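Local atomic coordinates of beta-lactamase (Francisella tularensis subsp. tularensis, PDB entry 3P09), a protein that probably hydrolyses the amide bond of beta-lactam antibiotics to give substituted beta-amino acids, as a class A beta-lactamase. Residues Asn55-Val65 with Asn172-Ile181; Thr182-Phe190 with Ala243-Ala254. All coordinates share one frame; numbering follows the deposited sequence.

Contact 1 of 2, residues Asn55-Val65 with Asn172-Ile181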
loop_
_atom_site.group_PDB
_atom_site.type_symbol
_atom_site.label_atom_id
_atom_site.label_comp_id
_atom_site.label_asym_id
_atom_site.label_seq_id
_atom_site.Cartn_x
_atom_site.Cartn_y
_atom_site.Cartn_z
ATOM N N ASN A 55 -11.867 -6.353 -12.187
ATOM C CA ASN A 55 -11.987 -4.904 -12.070
ATOM C C ASN A 55 -10.619 -4.248 -11.962
ATOM O O ASN A 55 -10.455 -3.294 -11.205
ATOM C CB ASN A 55 -12.807 -4.524 -10.826
ATOM C CG ASN A 55 -14.301 -4.632 -11.051
ATOM O OD1 ASN A 55 -14.789 -4.431 -12.168
ATOM N ND2 ASN A 55 -15.040 -4.941 -9.985
ATOM N N GLU A 56 -9.631 -4.755 -12.695
ATOM C CA GLU A 56 -8.257 -4.335 -12.447
ATOM C C GLU A 56 -7.972 -2.907 -12.919
ATOM O O GLU A 56 -6.930 -2.344 -12.592
ATOM C CB GLU A 56 -7.255 -5.310 -13.075
ATOM C CG GLU A 56 -7.158 -5.244 -14.586
ATOM C CD GLU A 56 -8.233 -6.053 -15.290
ATOM O OE1 GLU A 56 -9.161 -6.545 -14.615
ATOM O OE2 GLU A 56 -8.145 -6.209 -16.526
ATOM N N SER A 57 -8.900 -2.325 -13.678
ATOM C CA SER A 57 -8.749 -0.955 -14.165
ATOM C C SER A 57 -9.785 -0.009 -13.577
ATOM O O SER A 57 -9.931 1.115 -14.033
ATOM C CB SER A 57 -8.847 -0.919 -15.691
ATOM O OG SER A 57 -7.669 -1.418 -16.284
ATOM N N TYR A 58 -10.526 -0.482 -12.585
ATOM C CA TYR A 58 -11.454 0.365 -11.843
ATOM C C TYR A 58 -10.640 1.199 -10.845
ATOM O O TYR A 58 -9.647 0.713 -10.299
ATOM C CB TYR A 58 -12.441 -0.509 -11.082
ATOM C CG TYR A 58 -13.647 0.224 -10.530
ATOM C CD1 TYR A 58 -13.656 0.711 -9.224
ATOM C CD2 TYR A 58 -14.790 0.409 -11.310
ATOM C CE1 TYR A 58 -14.770 1.362 -8.716
ATOM C CE2 TYR A 58 -15.902 1.065 -10.814
ATOM C CZ TYR A 58 -15.885 1.539 -9.519
ATOM O OH TYR A 58 -16.988 2.187 -9.018
ATOM N N HIS A 59 -11.054 2.442 -10.610
ATOM C CA HIS A 59 -10.326 3.313 -9.686
ATOM C C HIS A 59 -10.939 3.278 -8.283
ATOM O O HIS A 59 -12.154 3.429 -8.116
ATOM C CB HIS A 59 -10.282 4.759 -10.207
ATOM C CG HIS A 59 -9.375 4.958 -11.383
ATOM N ND1 HIS A 59 -8.179 5.636 -11.292
ATOM C CD2 HIS A 59 -9.499 4.588 -12.679
ATOM C CE1 HIS A 59 -7.601 5.666 -12.478
ATOM N NE2 HIS A 59 -8.380 5.035 -13.339
ATOM N N PHE A 60 -10.069 3.081 -7.292
ATOM C CA PHE A 60 -10.423 2.935 -5.891
ATOM C C PHE A 60 -9.653 3.974 -5.065
ATOM O O PHE A 60 -8.506 4.281 -5.359
ATOM C CB PHE A 60 -9.959 1.558 -5.379
ATOM C CG PHE A 60 -10.697 0.381 -5.982
ATOM C CD1 PHE A 60 -10.358 -0.101 -7.241
ATOM C CD2 PHE A 60 -11.707 -0.254 -5.269
ATOM C CE1 PHE A 60 -11.018 -1.187 -7.790
ATOM C CE2 PHE A 60 -12.386 -1.344 -5.808
ATOM C CZ PHE A 60 -12.045 -1.813 -7.072
ATOM N N PRO A 61 -10.264 4.474 -3.986
ATOM C CA PRO A 61 -9.486 5.295 -3.040
ATOM C C PRO A 61 -8.178 4.581 -2.663
ATOM O O PRO A 61 -8.213 3.399 -2.321
ATOM C CB PRO A 61 -10.401 5.368 -1.810
ATOM C CG PRO A 61 -11.801 5.232 -2.390
ATOM C CD PRO A 61 -11.652 4.250 -3.548
ATOM N N ILE A 62 -7.047 5.274 -2.729
ATOM C CA ILE A 62 -5.773 4.643 -2.392
ATOM C C ILE A 62 -5.557 4.628 -0.873
ATOM O O ILE A 62 -4.976 3.696 -0.332
ATOM C CB ILE A 62 -4.579 5.310 -3.134
ATOM C CG1 ILE A 62 -3.310 4.448 -2.993
ATOM C CG2 ILE A 62 -4.346 6.745 -2.650
ATOM C CD1 ILE A 62 -2.104 4.991 -3.792
ATOM N N CYS A 63 -6.049 5.650 -0.182
ATOM C CA CYS A 63 -5.903 5.708 1.270
ATOM C C CYS A 63 -4.418 5.584 1.641
ATOM O O CYS A 63 -3.544 6.033 0.898
ATOM C CB CYS A 63 -6.731 4.592 1.935
ATOM S SG CYS A 63 -8.437 4.425 1.289
ATOM N N SER A 64 -4.134 4.941 2.770
ATOM C CA SER A 64 -2.771 4.830 3.277
ATOM C C SER A 64 -1.841 3.987 2.415
ATOM O O SER A 64 -0.643 3.954 2.657
ATOM C CB SER A 64 -2.774 4.275 4.701
ATOM O OG SER A 64 -3.096 5.299 5.622
ATOM N N VAL A 65 -2.370 3.303 1.410
ATOM C CA VAL A 65 -1.488 2.519 0.543
ATOM C C VAL A 65 -0.412 3.401 -0.128
ATOM O O VAL A 65 0.688 2.941 -0.435
ATOM C CB VAL A 65 -2.291 1.725 -0.505
ATOM C CG1 VAL A 65 -1.356 1.018 -1.488
ATOM C CG2 VAL A 65 -3.188 0.702 0.194
ATOM N N ASN A 172 -11.156 10.596 -10.069
ATOM C CA ASN A 172 -10.008 9.712 -9.847
ATOM C C ASN A 172 -8.934 10.306 -8.940
ATOM O O ASN A 172 -7.904 9.689 -8.705
ATOM C CB ASN A 172 -9.422 9.259 -11.189
ATOM C CG ASN A 172 -10.419 8.450 -11.999
ATOM O OD1 ASN A 172 -11.275 7.773 -11.432
ATOM N ND2 ASN A 172 -10.325 8.527 -13.323
ATOM N N ILE A 173 -9.185 11.507 -8.437
ATOM C CA ILE A 173 -8.269 12.147 -7.495
ATOM C C ILE A 173 -8.111 11.270 -6.259
ATOM O O ILE A 173 -9.098 10.768 -5.713
ATOM C CB ILE A 173 -8.779 13.548 -7.073
ATOM C CG1 ILE A 173 -8.908 14.467 -8.290
ATOM C CG2 ILE A 173 -7.883 14.165 -6.015
ATOM C CD1 ILE A 173 -7.654 14.622 -9.079
ATOM N N ASN A 174 -6.861 11.091 -5.831
ATOM C CA ASN A 174 -6.524 10.259 -4.670
ATOM C C ASN A 174 -7.009 8.825 -4.819
ATOM O O ASN A 174 -7.381 8.188 -3.846
ATOM C CB ASN A 174 -7.030 10.906 -3.373
ATOM C CG ASN A 174 -6.399 12.275 -3.128
ATOM O OD1 ASN A 174 -5.306 12.556 -3.618
ATOM N ND2 ASN A 174 -7.078 13.125 -2.362
ATOM N N LYS A 175 -7.000 8.334 -6.059
ATOM C CA LYS A 175 -7.357 6.945 -6.341
ATOM C C LYS A 175 -6.270 6.240 -7.150
ATOM O O LYS A 175 -5.387 6.883 -7.720
ATOM C CB LYS A 175 -8.680 6.877 -7.099
ATOM C CG LYS A 175 -9.866 7.345 -6.266
ATOM C CD LYS A 175 -11.183 7.018 -6.918
ATOM C CE LYS A 175 -12.352 7.605 -6.113
ATOM N NZ LYS A 175 -13.646 7.580 -6.882
ATOM N N THR A 176 -6.333 4.915 -7.176
ATOM C CA THR A 176 -5.426 4.133 -8.017
ATOM C C THR A 176 -6.233 2.955 -8.565
ATOM O O THR A 176 -7.411 2.814 -8.226
ATOM C CB THR A 176 -4.208 3.646 -7.190
ATOM O OG1 THR A 176 -3.292 2.935 -8.038
ATOM C CG2 THR A 176 -4.662 2.732 -6.055
ATOM N N THR A 177 -5.617 2.108 -9.393
ATOM C CA THR A 177 -6.278 0.892 -9.878
ATOM C C THR A 177 -5.544 -0.324 -9.320
ATOM O O THR A 177 -4.358 -0.233 -8.984
ATOM C CB THR A 177 -6.222 0.773 -11.431
ATOM O OG1 THR A 177 -4.849 0.734 -11.853
ATOM C CG2 THR A 177 -6.948 1.953 -12.115
ATOM N N PRO A 178 -6.238 -1.471 -9.220
ATOM C CA PRO A 178 -5.528 -2.668 -8.756
ATOM C C PRO A 178 -4.299 -2.971 -9.624
ATOM O O PRO A 178 -3.250 -3.335 -9.111
ATOM C CB PRO A 178 -6.580 -3.770 -8.879
ATOM C CG PRO A 178 -7.918 -3.048 -8.714
ATOM C CD PRO A 178 -7.683 -1.714 -9.416
ATOM N N LYS A 179 -4.414 -2.787 -10.930
ATOM C CA LYS A 179 -3.298 -3.092 -11.818
ATOM C C LYS A 179 -2.103 -2.183 -11.533
ATOM O O LYS A 179 -0.978 -2.649 -11.355
ATOM C CB LYS A 179 -3.751 -2.973 -13.287
ATOM C CG LYS A 179 -2.735 -3.437 -14.316
ATOM C CD LYS A 179 -3.313 -3.328 -15.727
ATOM C CE LYS A 179 -2.280 -3.733 -16.774
ATOM N NZ LYS A 179 -2.795 -3.626 -18.170
ATOM N N ALA A 180 -2.353 -0.878 -11.462
ATOM C CA ALA A 180 -1.270 0.081 -11.323
ATOM C C ALA A 180 -0.535 -0.096 -10.001
ATOM O O ALA A 180 0.702 -0.114 -9.957
ATOM C CB ALA A 180 -1.792 1.527 -11.470
ATOM N N ILE A 181 -1.298 -0.218 -8.922
ATOM C CA ILE A 181 -0.704 -0.247 -7.594
ATOM C C ILE A 181 0.040 -1.558 -7.365
ATOM O O ILE A 181 1.033 -1.584 -6.657
ATOM C CB ILE A 181 -1.743 -0.026 -6.486
ATOM C CG1 ILE A 181 -1.041 0.416 -5.199
ATOM C CG2 ILE A 181 -2.595 -1.288 -6.272
ATOM C CD1 ILE A 181 -0.380 1.783 -5.342
HETATM O O HOH W 1 -14.218 4.767 -6.559
HETATM O O HOH W 2 -7.681 7.820 -0.999
#

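Contact 2 of 2, residues Thr182-Phe190 with Ala243-Ala254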
loop_
_atom_site.group_PDB
_atom_site.type_symbol
_atom_site.label_atom_id
_atom_site.label_comp_id
_atom_site.label_asym_id
_atom_site.label_seq_id
_atom_site.Cartn_x
_atom_site.Cartn_y
_atom_site.Cartn_z
ATOM N N THR A 182 -0.414 -2.632 -8.010
ATOM C CA THR A 182 0.209 -3.947 -7.855
ATOM C C THR A 182 1.485 -4.047 -8.693
ATOM O O THR A 182 2.491 -4.571 -8.232
ATOM C CB THR A 182 -0.782 -5.096 -8.223
ATOM O OG1 THR A 182 -1.907 -5.046 -7.347
ATOM C CG2 THR A 182 -0.134 -6.473 -8.074
ATOM N N LYS A 183 1.443 -3.561 -9.929
ATOM C CA LYS A 183 2.669 -3.413 -10.712
ATOM C C LYS A 183 3.694 -2.556 -9.942
ATOM O O LYS A 183 4.895 -2.831 -9.968
ATOM C CB LYS A 183 2.370 -2.812 -12.096
ATOM C CG LYS A 183 1.631 -3.778 -13.040
ATOM C CD LYS A 183 1.663 -3.324 -14.508
ATOM C CE LYS A 183 1.351 -1.862 -14.644
ATOM N NZ LYS A 183 1.689 -1.334 -16.007
ATOM N N ASP A 184 3.219 -1.531 -9.240
ATOM C CA ASP A 184 4.123 -0.650 -8.487
ATOM C C ASP A 184 4.881 -1.380 -7.384
ATOM O O ASP A 184 6.090 -1.224 -7.247
ATOM C CB ASP A 184 3.359 0.502 -7.835
ATOM C CG ASP A 184 2.907 1.546 -8.834
ATOM O OD1 ASP A 184 3.408 1.540 -9.985
ATOM O OD2 ASP A 184 2.055 2.379 -8.457
ATOM N N ILE A 185 4.164 -2.147 -6.574
ATOM C CA ILE A 185 4.822 -2.802 -5.445
ATOM C C ILE A 185 5.781 -3.870 -5.962
ATOM O O ILE A 185 6.852 -4.075 -5.401
ATOM C CB ILE A 185 3.801 -3.386 -4.428
ATOM C CG1 ILE A 185 4.467 -3.579 -3.058
ATOM C CG2 ILE A 185 3.206 -4.693 -4.930
ATOM C CD1 ILE A 185 3.471 -3.903 -1.935
ATOM N N TYR A 186 5.409 -4.532 -7.051
ATOM C CA TYR A 186 6.277 -5.566 -7.632
ATOM C C TYR A 186 7.540 -4.928 -8.189
ATOM O O TYR A 186 8.650 -5.426 -7.993
ATOM C CB TYR A 186 5.556 -6.299 -8.767
ATOM C CG TYR A 186 6.335 -7.486 -9.291
ATOM C CD1 TYR A 186 7.233 -7.348 -10.343
ATOM C CD2 TYR A 186 6.187 -8.742 -8.714
ATOM C CE1 TYR A 186 7.957 -8.444 -10.821
ATOM C CE2 TYR A 186 6.907 -9.834 -9.173
ATOM C CZ TYR A 186 7.787 -9.680 -10.227
ATOM O OH TYR A 186 8.491 -10.772 -10.678
ATOM N N LYS A 187 7.366 -3.816 -8.901
ATOM C CA LYS A 187 8.506 -3.157 -9.524
ATOM C C LYS A 187 9.474 -2.668 -8.453
ATOM O O LYS A 187 10.702 -2.810 -8.586
ATOM C CB LYS A 187 8.040 -2.010 -10.416
ATOM C CG LYS A 187 9.155 -1.311 -11.174
ATOM C CD LYS A 187 8.582 -0.575 -12.382
ATOM C CE LYS A 187 9.667 0.148 -13.166
ATOM N NZ LYS A 187 10.738 -0.779 -13.635
ATOM N N LEU A 188 8.929 -2.125 -7.370
ATOM C CA LEU A 188 9.789 -1.624 -6.292
ATOM C C LEU A 188 10.574 -2.745 -5.597
ATOM O O LEU A 188 11.752 -2.590 -5.257
ATOM C CB LEU A 188 8.966 -0.827 -5.279
ATOM C CG LEU A 188 8.566 0.590 -5.725
ATOM C CD1 LEU A 188 7.535 1.164 -4.789
ATOM C CD2 LEU A 188 9.791 1.518 -5.815
ATOM N N ALA A 189 9.930 -3.881 -5.387
ATOM C CA ALA A 189 10.558 -4.958 -4.626
ATOM C C ALA A 189 11.469 -5.830 -5.497
ATOM O O ALA A 189 12.479 -6.364 -5.019
ATOM C CB ALA A 189 9.473 -5.807 -3.948
ATOM N N PHE A 190 11.120 -5.969 -6.773
ATOM C CA PHE A 190 11.807 -6.932 -7.640
ATOM C C PHE A 190 12.333 -6.365 -8.952
ATOM O O PHE A 190 13.084 -7.039 -9.663
ATOM C CB PHE A 190 10.875 -8.103 -7.939
ATOM C CG PHE A 190 10.324 -8.750 -6.710
ATOM C CD1 PHE A 190 11.169 -9.395 -5.818
ATOM C CD2 PHE A 190 8.978 -8.709 -6.441
ATOM C CE1 PHE A 190 10.672 -9.980 -4.676
ATOM C CE2 PHE A 190 8.468 -9.297 -5.298
ATOM C CZ PHE A 190 9.327 -9.934 -4.411
ATOM N N ALA A 243 0.212 -6.486 -1.406
ATOM C CA ALA A 243 1.138 -7.407 -0.776
ATOM C C ALA A 243 2.152 -7.975 -1.741
ATOM O O ALA A 243 1.910 -8.037 -2.950
ATOM C CB ALA A 243 0.369 -8.533 -0.134
ATOM N N ILE A 244 3.298 -8.369 -1.193
ATOM C CA ILE A 244 4.192 -9.272 -1.901
ATOM C C ILE A 244 4.154 -10.584 -1.149
ATOM O O ILE A 244 4.193 -10.603 0.082
ATOM C CB ILE A 244 5.641 -8.793 -1.915
ATOM C CG1 ILE A 244 5.767 -7.436 -2.607
ATOM C CG2 ILE A 244 6.499 -9.831 -2.626
ATOM C CD1 ILE A 244 5.372 -7.452 -4.030
ATOM N N ILE A 245 4.086 -11.681 -1.888
ATOM C CA ILE A 245 3.924 -12.997 -1.285
ATOM C C ILE A 245 4.959 -13.925 -1.879
ATOM O O ILE A 245 5.197 -13.886 -3.086
ATOM C CB ILE A 245 2.535 -13.569 -1.599
ATOM C CG1 ILE A 245 1.451 -12.606 -1.100
ATOM C CG2 ILE A 245 2.382 -14.960 -1.005
ATOM C CD1 ILE A 245 0.036 -12.979 -1.531
ATOM N N TRP A 246 5.587 -14.725 -1.018
ATOM C CA TRP A 246 6.544 -15.744 -1.435
ATOM C C TRP A 246 5.926 -17.095 -1.152
ATOM O O TRP A 246 6.012 -17.591 -0.027
ATOM C CB TRP A 246 7.842 -15.633 -0.632
ATOM C CG TRP A 246 8.682 -14.425 -0.948
ATOM C CD1 TRP A 246 9.791 -14.383 -1.744
ATOM C CD2 TRP A 246 8.492 -13.091 -0.453
ATOM N NE1 TRP A 246 10.291 -13.099 -1.783
ATOM C CE2 TRP A 246 9.511 -12.292 -1.001
ATOM C CE3 TRP A 246 7.549 -12.493 0.389
ATOM C CZ2 TRP A 246 9.621 -10.932 -0.724
ATOM C CZ3 TRP A 246 7.658 -11.145 0.656
ATOM C CH2 TRP A 246 8.687 -10.380 0.103
ATOM N N PRO A 247 5.279 -17.693 -2.159
ATOM C CA PRO A 247 4.676 -19.006 -1.939
ATOM C C PRO A 247 5.786 -20.023 -1.718
ATOM O O PRO A 247 6.866 -19.879 -2.291
ATOM C CB PRO A 247 3.961 -19.292 -3.270
ATOM C CG PRO A 247 3.917 -17.952 -4.007
ATOM C CD PRO A 247 5.173 -17.268 -3.566
ATOM N N LYS A 248 5.535 -21.041 -0.906
ATOM C CA LYS A 248 6.567 -22.043 -0.648
ATOM C C LYS A 248 7.073 -22.667 -1.947
ATOM O O LYS A 248 6.293 -23.203 -2.733
ATOM C CB LYS A 248 6.041 -23.139 0.279
ATOM C CG LYS A 248 7.129 -24.050 0.838
ATOM C CD LYS A 248 6.537 -25.089 1.782
ATOM C CE LYS A 248 7.615 -25.951 2.417
ATOM N NZ LYS A 248 7.023 -27.038 3.245
ATOM N N ASN A 249 8.385 -22.594 -2.159
ATOM C CA ASN A 249 9.023 -23.203 -3.325
ATOM C C ASN A 249 8.671 -22.545 -4.654
ATOM O O ASN A 249 8.839 -23.146 -5.706
ATOM C CB ASN A 249 8.729 -24.706 -3.388
ATOM C CG ASN A 249 9.248 -25.451 -2.172
ATOM O OD1 ASN A 249 10.242 -25.050 -1.558
ATOM N ND2 ASN A 249 8.568 -26.534 -1.809
ATOM N N GLN A 250 8.199 -21.303 -4.609
ATOM C CA GLN A 250 7.840 -20.594 -5.830
ATOM C C GLN A 250 8.442 -19.201 -5.812
ATOM O O GLN A 250 8.854 -18.712 -4.757
ATOM C CB GLN A 250 6.314 -20.493 -5.968
ATOM C CG GLN A 250 5.603 -21.838 -6.022
ATOM C CD GLN A 250 5.831 -22.559 -7.337
ATOM O OE1 GLN A 250 6.135 -21.930 -8.349
ATOM N NE2 GLN A 250 5.681 -23.880 -7.330
ATOM N N GLN A 251 8.477 -18.553 -6.972
ATOM C CA GLN A 251 8.990 -17.195 -7.046
ATOM C C GLN A 251 7.964 -16.242 -6.466
ATOM O O GLN A 251 6.790 -16.575 -6.394
ATOM C CB GLN A 251 9.336 -16.830 -8.479
ATOM C CG GLN A 251 10.602 -17.526 -8.960
ATOM C CD GLN A 251 11.010 -17.080 -10.338
ATOM O OE1 GLN A 251 11.081 -15.885 -10.615
ATOM N NE2 GLN A 251 11.275 -18.042 -11.221
ATOM N N PRO A 252 8.410 -15.058 -6.029
ATOM C CA PRO A 252 7.436 -14.165 -5.397
ATOM C C PRO A 252 6.386 -13.629 -6.362
ATOM O O PRO A 252 6.610 -13.542 -7.573
ATOM C CB PRO A 252 8.301 -13.028 -4.839
ATOM C CG PRO A 252 9.584 -13.096 -5.592
ATOM C CD PRO A 252 9.789 -14.537 -5.950
ATOM N N ILE A 253 5.227 -13.283 -5.809
ATOM C CA ILE A 253 4.161 -12.673 -6.591
ATOM C C ILE A 253 3.696 -11.411 -5.888
ATOM O O ILE A 253 3.988 -11.205 -4.708
ATOM C CB ILE A 253 2.974 -13.635 -6.788
ATOM C CG1 ILE A 253 2.469 -14.156 -5.441
ATOM C CG2 ILE A 253 3.400 -14.834 -7.622
ATOM C CD1 ILE A 253 1.021 -14.512 -5.457
ATOM N N ALA A 254 3.013 -10.536 -6.610
ATOM C CA ALA A 254 2.409 -9.378 -5.953
ATOM C C ALA A 254 0.909 -9.542 -6.049
ATOM O O ALA A 254 0.400 -10.118 -7.015
ATOM C CB ALA A 254 2.853 -8.090 -6.606
#

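Contact 1 of 2, residues Asn55-Val65 with Asn172-Ile181
Phe60 and Thr176 form an antiparallel hydrogen-bonded pair: Phe60 N donates to Thr176 O at 2.8 Å, and Thr176 N returns the bond to Phe60 O at 2.9 Å. Beyond the neighbouring Pro61-Lys175 pair, Ile62 N reaches Asn174 O. At the other end, the chain turns into helix 178-190, and Lys179 N donates to Glu56 O at 3.0 Å. Thr177 caps this helix by accepting from Ala180 N; its chi1 of 60° puts OG1 between the backbone N and carbonyl carbon and leaves CG2 for His59.

The imidazole of His59 is sandwiched. Thr177 CG2 sits 3.6 Å from the ring centroid, a CH-pi contact 10° off the normal, while the amide of Asn172 stacks on the opposite face with planes 15° apart. Pro178 CG meets Phe60 CE1 obliquely at 3.7 Å, and Ile62 CD1 and Val65 CG1 both lean on Ile181. A water joins Lys175 NZ to His59 O; the ammonium also binds Gln168 O. This two-stranded antiparallel pairing leads through disulfide-bonded Cys63 to Ser64, whose hydrogen bond with Lys67 is consistent with the SxxK motif of class A beta-lactamases.

Contact 2 of 2, residues Thr182-Phe190 with Ala243-Ala254
Ile185 packs on both strands through apolar contacts: Ile185 CG2 lies 3.6 Å from Ile244 CD1 and also rests on Ala254 CB, the two isoleucine side chains running alongside each other head to tail. Ala254 CB is shared further: Thr182 CG2 approaches it at 3.7 Å, and Tyr186 places both CB and the edge of its ring against it. Thr182 chi1 of -61° sets OG1 beside its own backbone N, where it hydrogen-bonds to Pro178 O, and leaves the CG2 methyl anti to N, against Ala254.

This is a helix laid on the face of an antiparallel sheet, in keeping with the alpha/beta domain of class A beta-lactamases: the local axes of 182-190 and 243-246 approach to 8.7 Å and cross at -57°. Phe68 of helix 66-80 and Leu206 of helix 196-208 also touch Ile185.

Aromatic contacts occupy the end toward the 247-250 turn. Pro252 CG makes a CH-pi contact over one face of Phe190, 3.8 Å from the centroid and 30° off the normal. Ile244 CG2 comes to the ring edge, in its plane, 3.3 Å from Phe190 CZ. Trp246 CZ2 also lies at that edge, 3.8 Å from Phe190 CZ, while Ile244 CG2 and Pro252 CB lie over one face of the indole.

Overall arrangement
Helix 178-190 is common to both contacts: its first turn belongs to 172-181 and the remainder to 182-190, so contact 1 closes where contact 2 opens. Their centres are about 18 Å apart, and beyond this chain continuity the segments of one do not touch those of the other. Strand 239-246 offers a second connection, because Val242 touches Val65 and Ile181 of contact 1, while Ala243, Ile244 and Trp246 of the same strand enter contact 2. The presumed active site lies on the contact 1 side. There Ser64 makes a weak hydrogen bond to a sulfate ion, probably from the crystallisation liquor. From contact 2, Ile185 lies near the residues of the probable SxxK motif without touching them.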